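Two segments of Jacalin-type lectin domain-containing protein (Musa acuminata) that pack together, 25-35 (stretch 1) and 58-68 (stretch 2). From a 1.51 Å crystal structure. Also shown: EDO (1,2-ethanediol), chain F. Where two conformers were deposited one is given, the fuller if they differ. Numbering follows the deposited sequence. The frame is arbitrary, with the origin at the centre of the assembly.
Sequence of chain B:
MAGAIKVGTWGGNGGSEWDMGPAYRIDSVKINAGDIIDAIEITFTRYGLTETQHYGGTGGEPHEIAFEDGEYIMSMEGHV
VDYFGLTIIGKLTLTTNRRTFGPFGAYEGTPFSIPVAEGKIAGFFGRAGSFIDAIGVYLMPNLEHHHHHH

Stretch 1 25-35: RIDSVKINAGD
Stretch 2 58-68: TGGEPHEIAFE

Two antiparallel strands, 25-33 and 61-66, make this contact; their N-to-C directions differ by 156°, their axes approach to 4.5 Å, and 674 Å² is buried in total. The register pairs Ser 28 with Ala 66, Val 29 with Ile 65, Lys 30 with Glu 64, Ile 31 with His 63, Asn 32 with Pro 62 and Ala 33 with Glu 61. The first, third and fifth pairs put their side chains on one face, the other three on the other.

Arg 25 (phi/psi -147/135; chi1 t, chi2 t, chi3 p) does not touch stretch 2. It curls along its own strand instead, placing NE 2.8 Å from Asp 27 OD1 in a salt bridge whose hydrogen bond is weak at 125°. The CA-to-CB bond of Ile 26 (-95/117; m, t) points sideways to stretch 2, and its CG2 packs 3.7 Å from Phe 67 CE1.

Asp 27 breaks the extended pattern with phi/psi -85/-43, and its CA-to-CB bond points away from stretch 2 (chi1 m). Its backbone still engages: Phe 67 N donates to Asp 27 O at 2.9 Å and 154°. Water 1 donates to both Asp 27 O (2.8 Å) and Phe 67 O (2.7 Å), bridging the two backbones. The CA-to-CB bond of Phe 67 (-66/136; chi1 m, chi2 87°) points toward stretch 1, which covers 72 Å² of the residue.

Ser 28 returns to an extended -160/159. With chi1 p, its OG lies 2.7 Å from O2 of the ethanediol, a hydrogen bond in which either could donate; the same O2 gives a weak bond to Glu 64 OE2 at 3.0 Å. The diol is probably from the crystallisation liquor.

Val 29 (-135/137; t) is buried, as befits its apolar side chain. Its N donates to Ile 65 O and its O accepts from Ile 65 N, both at 3.0 Å. Its CB lies 4.0 Å from Ile 65 CG2, and its CG2 meets the edge of the Phe 67 ring, 4.0 Å from CE1.

Lys 30 (-123/127; t, t, p, t) runs its aliphatic stem past Pro 62, CD to CB 4.1 Å, before its end leads away. Its CA-H contacts His 63 O, with CA and O 3.2 Å apart.

Ile 31 (-115/131; m, t), also buried, repeats the paired bonds: its N to His 63 O, 2.9 Å, and His 63 N to its O, 3.0 Å.

Asn 32 (-105/129; chi1 m, chi2 69°) sends ND2 to Gly 60 O, 3.1 Å and 154°. Pro 62, which has no amide hydrogen, suits its place paired with Asn 32, a non-hydrogen-bonded pair that asks for none across the strands. Ala 33 (-151/153) completes the backbone ladder: its N reaches Glu 61 O at 3.0 Å, and Glu 61 N reaches its O at 2.8 Å. The place of Gly 60 (77/165) suits glycine twice over, since positive phi favours it and an ideal CB would sit 2.7 Å from Ala 33 N, a clash.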

# COMPACT_ATOMS: atom_id res chain seq x y z
N ARG B 25 -1.41 13.85 15.78
CA ARG B 25 -1.27 12.69 16.64
C ARG B 25 -2.56 11.87 16.66
O ARG B 25 -3.65 12.44 16.79
CB ARG B 25 -0.93 13.15 18.07
CG ARG B 25 -0.37 12.07 19.00
CD ARG B 25 0.00 12.65 20.35
NE ARG B 25 -1.19 13.10 21.08
CZ ARG B 25 -1.58 14.36 21.20
NH1 ARG B 25 -2.70 14.65 21.84
NH2 ARG B 25 -0.86 15.35 20.67
N ILE B 26 -2.44 10.55 16.54
CA ILE B 26 -3.57 9.65 16.66
C ILE B 26 -3.52 9.22 18.14
O ILE B 26 -2.52 8.62 18.59
CB ILE B 26 -3.50 8.44 15.70
CG1 ILE B 26 -3.59 8.93 14.23
CG2 ILE B 26 -4.63 7.46 16.02
CD1 ILE B 26 -3.39 7.85 13.18
N ASP B 27 -4.56 9.55 18.90
CA ASP B 27 -4.62 9.26 20.34
C ASP B 27 -5.12 7.87 20.65
O ASP B 27 -4.57 7.20 21.54
CB ASP B 27 -5.45 10.34 21.06
CG ASP B 27 -4.93 11.74 20.78
OD1 ASP B 27 -3.75 12.00 21.09
OD2 ASP B 27 -5.68 12.55 20.21
N SER B 28 -6.16 7.43 19.95
CA SER B 28 -6.71 6.10 20.14
C SER B 28 -7.52 5.66 18.94
O SER B 28 -7.98 6.49 18.15
CB SER B 28 -7.54 6.05 21.43
OG SER B 28 -8.60 6.99 21.39
N VAL B 29 -7.70 4.34 18.81
CA VAL B 29 -8.50 3.76 17.74
C VAL B 29 -9.38 2.68 18.38
O VAL B 29 -8.88 1.88 19.17
CB VAL B 29 -7.64 3.16 16.58
CG1 VAL B 29 -8.50 2.37 15.59
CG2 VAL B 29 -6.86 4.25 15.84
N LYS B 30 -10.66 2.63 17.99
CA LYS B 30 -11.57 1.58 18.42
C LYS B 30 -12.11 0.91 17.17
O LYS B 30 -12.61 1.60 16.27
CB LYS B 30 -12.71 2.14 19.27
CG LYS B 30 -13.69 1.07 19.78
CD LYS B 30 -14.81 1.69 20.64
CE LYS B 30 -15.95 2.26 19.82
NZ LYS B 30 -17.00 2.85 20.69
N ILE B 31 -12.00 -0.42 17.09
CA ILE B 31 -12.54 -1.17 15.96
C ILE B 31 -13.65 -2.06 16.49
O ILE B 31 -13.44 -2.74 17.49
CB ILE B 31 -11.45 -2.02 15.23
CG1 ILE B 31 -10.46 -1.09 14.47
CG2 ILE B 31 -12.06 -3.09 14.28
CD1 ILE B 31 -9.17 -1.79 13.90
N ASN B 32 -14.82 -2.05 15.83
CA ASN B 32 -15.92 -2.95 16.16
C ASN B 32 -15.96 -4.00 15.08
O ASN B 32 -15.95 -3.67 13.88
CB ASN B 32 -17.26 -2.24 16.24
CG ASN B 32 -17.46 -1.53 17.55
OD1 ASN B 32 -16.79 -0.54 17.85
ND2 ASN B 32 -18.37 -2.03 18.37
N ALA B 33 -15.98 -5.27 15.49
CA ALA B 33 -15.95 -6.36 14.53
C ALA B 33 -16.64 -7.60 15.05
O ALA B 33 -16.68 -7.81 16.27
CB ALA B 33 -14.50 -6.71 14.21
N GLY B 34 -17.15 -8.39 14.13
CA GLY B 34 -17.76 -9.69 14.39
C GLY B 34 -17.29 -10.59 13.28
O GLY B 34 -16.09 -10.86 13.16
N ASP B 35 -18.20 -10.96 12.37
CA ASP B 35 -17.81 -11.69 11.16
C ASP B 35 -16.91 -10.76 10.32
O ASP B 35 -15.98 -11.22 9.66
CB ASP B 35 -19.05 -11.99 10.29
CG ASP B 35 -19.98 -13.09 10.78
OD1 ASP B 35 -19.55 -13.91 11.61
OD2 ASP B 35 -21.14 -13.12 10.31
N THR B 58 -23.40 0.14 13.87
CA THR B 58 -23.47 -0.04 15.32
C THR B 58 -23.19 -1.48 15.80
O THR B 58 -23.27 -1.73 17.00
CB THR B 58 -24.84 0.46 15.82
OG1 THR B 58 -25.86 -0.33 15.20
CG2 THR B 58 -25.08 1.94 15.51
N GLY B 59 -22.88 -2.39 14.88
CA GLY B 59 -22.65 -3.79 15.23
C GLY B 59 -21.23 -4.13 15.65
O GLY B 59 -20.37 -3.24 15.76
N GLY B 60 -21.01 -5.40 15.97
CA GLY B 60 -19.71 -5.94 16.34
C GLY B 60 -19.23 -5.64 17.74
O GLY B 60 -19.75 -4.76 18.43
N GLU B 61 -18.20 -6.39 18.16
CA GLU B 61 -17.59 -6.26 19.47
C GLU B 61 -16.48 -5.22 19.39
O GLU B 61 -15.70 -5.25 18.44
CB GLU B 61 -17.02 -7.62 19.94
CG GLU B 61 -16.43 -7.62 21.35
CD GLU B 61 -15.68 -8.85 21.81
OE1 GLU B 61 -15.60 -9.84 21.04
OE2 GLU B 61 -15.16 -8.83 22.95
N PRO B 62 -16.36 -4.34 20.39
CA PRO B 62 -15.31 -3.33 20.34
C PRO B 62 -13.99 -3.77 20.95
O PRO B 62 -13.94 -4.58 21.89
CB PRO B 62 -15.89 -2.19 21.17
CG PRO B 62 -16.72 -2.91 22.23
CD PRO B 62 -17.26 -4.14 21.56
N HIS B 63 -12.92 -3.21 20.39
CA HIS B 63 -11.55 -3.36 20.88
C HIS B 63 -10.89 -2.03 20.68
O HIS B 63 -11.15 -1.35 19.68
CB HIS B 63 -10.76 -4.48 20.20
CG HIS B 63 -11.18 -5.86 20.61
ND1 HIS B 63 -12.06 -6.60 19.84
CD2 HIS B 63 -10.80 -6.61 21.67
CE1 HIS B 63 -12.21 -7.75 20.46
NE2 HIS B 63 -11.48 -7.81 21.57
N GLU B 64 -10.05 -1.64 21.62
CA GLU B 64 -9.44 -0.32 21.57
C GLU B 64 -7.97 -0.31 21.92
O GLU B 64 -7.51 -1.11 22.74
CB GLU B 64 -10.24 0.59 22.52
CG GLU B 64 -9.88 2.06 22.58
CD GLU B 64 -10.67 2.84 23.62
OE1 GLU B 64 -11.86 2.51 23.83
OE2 GLU B 64 -10.11 3.79 24.20
N ILE B 65 -7.23 0.62 21.30
CA ILE B 65 -5.82 0.87 21.57
C ILE B 65 -5.66 2.35 21.91
O ILE B 65 -6.16 3.20 21.17
CB ILE B 65 -4.89 0.45 20.39
CG1 ILE B 65 -3.40 0.70 20.76
CG2 ILE B 65 -5.28 1.16 19.04
CD1 ILE B 65 -2.40 0.20 19.77
N ALA B 66 -4.99 2.66 23.04
CA ALA B 66 -4.66 4.04 23.39
C ALA B 66 -3.16 4.15 23.16
O ALA B 66 -2.38 3.42 23.77
CB ALA B 66 -5.02 4.33 24.85
N PHE B 67 -2.74 5.01 22.23
CA PHE B 67 -1.34 5.15 21.87
C PHE B 67 -0.47 5.71 22.98
O PHE B 67 -0.86 6.67 23.65
CB PHE B 67 -1.17 5.98 20.58
CG PHE B 67 -1.67 5.21 19.38
CD1 PHE B 67 -3.00 5.26 19.01
CD2 PHE B 67 -0.81 4.39 18.66
CE1 PHE B 67 -3.47 4.51 17.93
CE2 PHE B 67 -1.28 3.65 17.58
CZ PHE B 67 -2.61 3.70 17.23
N GLU B 68 0.70 5.10 23.17
CA GLU B 68 1.68 5.52 24.16
C GLU B 68 2.48 6.69 23.58
O GLU B 68 2.49 6.89 22.36
CB GLU B 68 2.63 4.36 24.47
CG GLU B 68 1.97 3.16 25.12
CD GLU B 68 2.85 1.93 25.27
OE1 GLU B 68 4.03 1.97 24.86
OE2 GLU B 68 2.34 0.91 25.79
C1 EDO F . -11.19 5.92 19.69
O1 EDO F . -12.18 6.90 19.79
C2 EDO F . -11.27 5.03 20.94
O2 EDO F . -10.88 5.75 22.10
O HOH W 1 -3.10 8.18 23.75